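Long-range contact in stage III sporulation protein AB (Bacillus subtilis, PDB 6BS9), which is a protein of Bacillus subtilis spore formation, probably acting as part of a secretion-system-like transport apparatus: residues Ala64-Trp76 against Tyr86-Ile98. Residues are numbered along the deposited sequence; the frame is centred on the assembly and turned at random.
Sequences AKTAWEQSLKKVW and YEVLKQFGETLGI
W68 reaches from helix 64-75 to the backbone of helix 83-95, its NE1 donating to L89 O at 2.9 Å. CG stands anti to the backbone N (chi1 -177°), which carries the indole across to the neighbouring helix. The bond is bent, 142° at the hydrogen, and the donor sits above the carbonyl plane; G93 N, the regular helical donor, reaches L89 O from the opposite face, so two N-H groups satisfy this oxygen. F92 turns its ring edge to the indole face in a T-shaped pair, planes at 73°, while L17 of helix 2-26 touches both side chains. W68 CD1 lies 3.4 Å from G93 CA, where a CB would clash with the indole. With W68 cut back to an alanine, L89 O would probably keep only its helical donor, and the F92 edge would lose the ring face it points at. Toward the far end, Y86 repeats the edge-to-face geometry on W76, and Y86 CB lies over the six-membered ring of W76, 3.8 Å from the centroid, a CH-pi contact; L72 CD2 packs against Y86 CE1 between these aromatic pairs. K65, E69 and E94 form a salt-bridge network: K65 NZ pairs with E69 OE1 within its helix, through a weak hydrogen bond, and with E94 OE2 across the contact at 3.6 Å. E69 OE2 lies 3.2 Å from K90 O without bonding, both being acceptors; K90 O takes the helical N-H of E94. Across these nearly antiparallel helices of the all-helical SpoIIIAB domain, axes 8.0 Å apart, the indole bond therefore supplements a helical one without replacing it, leaving ring edges on faces and the K65-E94 bridge to orient the pair.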
loop_
_atom_site.group_PDB
_atom_site.type_symbol
_atom_site.label_atom_id
_atom_site.label_comp_id
_atom_site.label_asym_id
_atom_site.label_seq_id
_atom_site.Cartn_x
_atom_site.Cartn_y
_atom_site.Cartn_z
ATOM N N ALA A 64 -4.445 13.263 -0.094
ATOM C CA ALA A 64 -3.876 11.959 -0.416
ATOM C C ALA A 64 -4.431 10.882 0.508
ATOM O O ALA A 64 -4.730 9.786 0.080
ATOM C CB ALA A 64 -2.361 12.019 -0.350
ATOM N N LYS A 65 -4.634 11.253 1.769
ATOM C CA LYS A 65 -5.218 10.375 2.755
ATOM C C LYS A 65 -6.587 9.915 2.341
ATOM O O LYS A 65 -6.896 8.726 2.449
ATOM C CB LYS A 65 -5.251 11.079 4.101
ATOM C CG LYS A 65 -6.034 10.411 5.216
ATOM C CD LYS A 65 -6.199 11.402 6.365
ATOM C CE LYS A 65 -6.880 10.782 7.571
ATOM N NZ LYS A 65 -8.236 10.253 7.221
ATOM N N THR A 66 -7.430 10.843 1.906
ATOM C CA THR A 66 -8.780 10.488 1.567
ATOM C C THR A 66 -8.737 9.620 0.292
ATOM O O THR A 66 -9.432 8.594 0.216
ATOM C CB THR A 66 -9.630 11.761 1.350
ATOM O OG1 THR A 66 -9.700 12.499 2.571
ATOM C CG2 THR A 66 -11.049 11.454 0.852
ATOM N N ALA A 67 -7.928 10.020 -0.679
ATOM C CA ALA A 67 -7.797 9.258 -1.936
ATOM C C ALA A 67 -7.321 7.844 -1.712
ATOM O O ALA A 67 -7.842 6.895 -2.344
ATOM C CB ALA A 67 -6.847 9.943 -2.900
ATOM N N TRP A 68 -6.394 7.688 -0.781
ATOM C CA TRP A 68 -5.942 6.365 -0.414
ATOM C C TRP A 68 -7.036 5.471 0.228
ATOM O O TRP A 68 -7.239 4.312 -0.194
ATOM C CB TRP A 68 -4.766 6.447 0.524
ATOM C CG TRP A 68 -4.276 5.144 0.846
ATOM C CD1 TRP A 68 -4.574 4.387 1.959
ATOM C CD2 TRP A 68 -3.433 4.323 0.037
ATOM N NE1 TRP A 68 -3.874 3.180 1.931
ATOM C CE2 TRP A 68 -3.195 3.111 0.752
ATOM C CE3 TRP A 68 -2.822 4.482 -1.225
ATOM C CZ2 TRP A 68 -2.428 2.089 0.215
ATOM C CZ3 TRP A 68 -2.020 3.465 -1.733
ATOM C CH2 TRP A 68 -1.820 2.320 -1.022
ATOM N N GLU A 69 -7.731 6.022 1.207
ATOM C CA GLU A 69 -8.807 5.300 1.898
ATOM C C GLU A 69 -9.868 4.836 0.928
ATOM O O GLU A 69 -10.279 3.679 0.969
ATOM C CB GLU A 69 -9.490 6.128 2.994
ATOM C CG GLU A 69 -9.167 5.622 4.374
ATOM C CD GLU A 69 -8.008 6.316 5.039
ATOM O OE1 GLU A 69 -8.255 7.474 5.451
ATOM O OE2 GLU A 69 -6.927 5.666 5.198
ATOM N N GLN A 70 -10.285 5.731 0.047
ATOM C CA GLN A 70 -11.292 5.421 -0.969
ATOM C C GLN A 70 -10.802 4.312 -1.911
ATOM O O GLN A 70 -11.521 3.393 -2.202
ATOM C CB GLN A 70 -11.658 6.697 -1.736
ATOM C CG GLN A 70 -13.145 6.902 -1.975
ATOM C CD GLN A 70 -13.486 8.259 -2.611
ATOM O OE1 GLN A 70 -14.087 8.317 -3.703
ATOM N NE2 GLN A 70 -13.106 9.370 -1.932
ATOM N N SER A 71 -9.550 4.380 -2.350
ATOM C CA SER A 71 -9.039 3.378 -3.254
ATOM C C SER A 71 -8.907 2.044 -2.588
ATOM O O SER A 71 -9.234 0.998 -3.141
ATOM C CB SER A 71 -7.682 3.811 -3.824
ATOM O OG SER A 71 -7.715 5.140 -4.296
ATOM N N LEU A 72 -8.479 2.093 -1.366
ATOM C CA LEU A 72 -8.390 0.885 -0.586
ATOM C C LEU A 72 -9.731 0.111 -0.440
ATOM O O LEU A 72 -9.771 -1.127 -0.586
ATOM C CB LEU A 72 -7.775 1.236 0.778
ATOM C CG LEU A 72 -7.538 0.107 1.765
ATOM C CD1 LEU A 72 -6.532 -0.891 1.188
ATOM C CD2 LEU A 72 -7.057 0.712 3.090
ATOM N N LYS A 73 -10.792 0.822 -0.092
ATOM C CA LYS A 73 -12.137 0.214 0.080
ATOM C C LYS A 73 -12.665 -0.330 -1.222
ATOM O O LYS A 73 -13.279 -1.398 -1.292
ATOM C CB LYS A 73 -13.135 1.225 0.669
ATOM C CG LYS A 73 -12.828 1.614 2.134
ATOM C CD LYS A 73 -14.004 2.260 2.876
ATOM C CE LYS A 73 -13.954 3.780 3.114
ATOM N NZ LYS A 73 -13.750 4.200 4.538
ATOM N N LYS A 74 -12.428 0.434 -2.266
ATOM C CA LYS A 74 -12.870 0.062 -3.588
ATOM C C LYS A 74 -12.226 -1.260 -4.002
ATOM O O LYS A 74 -12.888 -2.094 -4.604
ATOM C CB LYS A 74 -12.538 1.238 -4.529
ATOM C CG LYS A 74 -13.105 1.252 -5.937
ATOM C CD LYS A 74 -12.318 2.289 -6.796
ATOM C CE LYS A 74 -12.523 2.102 -8.335
ATOM N NZ LYS A 74 -13.925 1.866 -8.826
ATOM N N VAL A 75 -10.940 -1.482 -3.720
ATOM C CA VAL A 75 -10.275 -2.680 -4.256
ATOM C C VAL A 75 -10.246 -3.817 -3.272
ATOM O O VAL A 75 -9.943 -4.955 -3.652
ATOM C CB VAL A 75 -8.834 -2.408 -4.791
ATOM C CG1 VAL A 75 -8.809 -1.243 -5.790
ATOM C CG2 VAL A 75 -7.853 -2.172 -3.647
ATOM N N TRP A 76 -10.539 -3.515 -2.020
ATOM C CA TRP A 76 -10.301 -4.450 -0.959
ATOM C C TRP A 76 -10.720 -5.883 -1.211
ATOM O O TRP A 76 -9.936 -6.822 -0.978
ATOM C CB TRP A 76 -10.983 -3.978 0.328
ATOM C CG TRP A 76 -10.633 -4.913 1.424
ATOM C CD1 TRP A 76 -11.472 -5.787 2.072
ATOM C CD2 TRP A 76 -9.301 -5.192 1.898
ATOM N NE1 TRP A 76 -10.732 -6.574 2.938
ATOM C CE2 TRP A 76 -9.406 -6.213 2.861
ATOM C CE3 TRP A 76 -8.031 -4.618 1.641
ATOM C CZ2 TRP A 76 -8.299 -6.685 3.569
ATOM C CZ3 TRP A 76 -6.942 -5.075 2.330
ATOM C CH2 TRP A 76 -7.083 -6.110 3.294
ATOM N N TYR A 86 -5.489 -4.854 6.167
ATOM C CA TYR A 86 -6.400 -3.721 5.912
ATOM C C TYR A 86 -6.063 -2.593 6.871
ATOM O O TYR A 86 -5.942 -1.433 6.456
ATOM C CB TYR A 86 -7.905 -4.082 6.079
ATOM C CG TYR A 86 -8.826 -2.861 5.910
ATOM C CD1 TYR A 86 -9.157 -2.376 4.636
ATOM C CD2 TYR A 86 -9.352 -2.188 7.023
ATOM C CE1 TYR A 86 -9.982 -1.277 4.479
ATOM C CE2 TYR A 86 -10.174 -1.067 6.869
ATOM C CZ TYR A 86 -10.455 -0.603 5.599
ATOM O OH TYR A 86 -11.258 0.504 5.424
ATOM N N GLU A 87 -5.911 -2.939 8.147
ATOM C CA GLU A 87 -5.657 -1.937 9.164
ATOM C C GLU A 87 -4.290 -1.277 8.944
ATOM O O GLU A 87 -4.158 -0.084 9.068
ATOM C CB GLU A 87 -5.770 -2.544 10.591
ATOM C CG GLU A 87 -7.220 -2.874 11.030
ATOM C CD GLU A 87 -8.168 -1.672 11.036
ATOM O OE1 GLU A 87 -7.719 -0.527 11.429
ATOM O OE2 GLU A 87 -9.360 -1.861 10.623
ATOM N N VAL A 88 -3.297 -2.069 8.588
ATOM C CA VAL A 88 -2.033 -1.510 8.264
ATOM C C VAL A 88 -2.131 -0.569 7.083
ATOM O O VAL A 88 -1.598 0.546 7.132
ATOM C CB VAL A 88 -0.963 -2.602 8.022
ATOM C CG1 VAL A 88 0.324 -1.988 7.487
ATOM C CG2 VAL A 88 -0.682 -3.357 9.323
ATOM N N LEU A 89 -2.815 -0.990 6.017
ATOM C CA LEU A 89 -2.979 -0.129 4.853
ATOM C C LEU A 89 -3.784 1.145 5.141
ATOM O O LEU A 89 -3.472 2.213 4.617
ATOM C CB LEU A 89 -3.536 -0.934 3.697
ATOM C CG LEU A 89 -2.552 -2.002 3.187
ATOM C CD1 LEU A 89 -3.205 -2.969 2.270
ATOM C CD2 LEU A 89 -1.327 -1.382 2.483
ATOM N N LYS A 90 -4.769 1.045 6.008
ATOM C CA LYS A 90 -5.518 2.205 6.482
ATOM C C LYS A 90 -4.622 3.137 7.255
ATOM O O LYS A 90 -4.668 4.337 7.027
ATOM C CB LYS A 90 -6.709 1.758 7.352
ATOM C CG LYS A 90 -7.682 2.878 7.721
ATOM C CD LYS A 90 -8.864 2.375 8.565
ATOM C CE LYS A 90 -9.939 3.461 8.762
ATOM N NZ LYS A 90 -11.316 2.913 9.030
ATOM N N GLN A 91 -3.816 2.606 8.175
ATOM C CA GLN A 91 -2.822 3.442 8.916
ATOM C C GLN A 91 -1.823 4.118 7.972
ATOM O O GLN A 91 -1.446 5.262 8.193
ATOM C CB GLN A 91 -2.154 2.838 10.214
ATOM C CG GLN A 91 -1.824 1.360 10.380
ATOM C CD GLN A 91 -0.671 1.097 11.413
ATOM O OE1 GLN A 91 0.235 0.327 11.146
ATOM N NE2 GLN A 91 -0.718 1.759 12.564
ATOM N N PHE A 92 -1.457 3.454 6.885
ATOM C CA PHE A 92 -0.645 4.113 5.874
ATOM C C PHE A 92 -1.365 5.348 5.275
ATOM O O PHE A 92 -0.762 6.397 5.113
ATOM C CB PHE A 92 -0.168 3.140 4.774
ATOM C CG PHE A 92 0.552 3.809 3.636
ATOM C CD1 PHE A 92 1.833 4.192 3.762
ATOM C CD2 PHE A 92 -0.079 4.066 2.441
ATOM C CE1 PHE A 92 2.525 4.801 2.697
ATOM C CE2 PHE A 92 0.565 4.710 1.417
ATOM C CZ PHE A 92 1.880 5.080 1.534
ATOM N N GLY A 93 -2.646 5.226 4.931
ATOM C CA GLY A 93 -3.409 6.399 4.497
ATOM C C GLY A 93 -3.396 7.546 5.501
ATOM O O GLY A 93 -3.138 8.675 5.132
ATOM N N GLU A 94 -3.676 7.242 6.760
ATOM C CA GLU A 94 -3.720 8.211 7.861
ATOM C C GLU A 94 -2.372 8.919 7.937
ATOM O O GLU A 94 -2.294 10.154 7.988
ATOM C CB GLU A 94 -4.104 7.484 9.182
ATOM C CG GLU A 94 -5.360 6.558 9.081
ATOM C CD GLU A 94 -6.683 6.961 9.754
ATOM O OE1 GLU A 94 -7.451 5.995 10.122
ATOM O OE2 GLU A 94 -7.011 8.183 9.859
ATOM N N THR A 95 -1.305 8.167 7.709
ATOM C CA THR A 95 0.016 8.707 7.614
ATOM C C THR A 95 0.264 9.764 6.562
ATOM O O THR A 95 1.182 10.595 6.669
ATOM C CB THR A 95 1.001 7.511 7.389
ATOM O OG1 THR A 95 1.065 6.717 8.572
ATOM C CG2 THR A 95 2.402 7.923 7.002
ATOM N N LEU A 96 -0.456 9.709 5.460
ATOM C CA LEU A 96 -0.244 10.698 4.381
ATOM C C LEU A 96 -0.647 12.088 4.803
ATOM O O LEU A 96 -0.327 13.071 4.117
ATOM C CB LEU A 96 -0.993 10.241 3.094
ATOM C CG LEU A 96 -0.531 8.860 2.604
ATOM C CD1 LEU A 96 -1.401 8.305 1.515
ATOM C CD2 LEU A 96 0.891 8.894 2.144
ATOM N N GLY A 97 -1.515 12.124 5.802
ATOM C CA GLY A 97 -1.989 13.361 6.374
ATOM C C GLY A 97 -1.253 13.885 7.565
ATOM O O GLY A 97 -1.677 14.873 8.129
ATOM N N ILE A 98 -0.139 13.253 7.932
ATOM C CA ILE A 98 0.761 13.782 8.944
ATOM C C ILE A 98 1.605 14.935 8.352
ATOM O O ILE A 98 2.335 14.755 7.403
ATOM C CB ILE A 98 1.634 12.646 9.565
ATOM C CG1 ILE A 98 0.729 11.621 10.259
ATOM C CG2 ILE A 98 2.638 13.200 10.578
ATOM C CD1 ILE A 98 1.484 10.422 10.810
#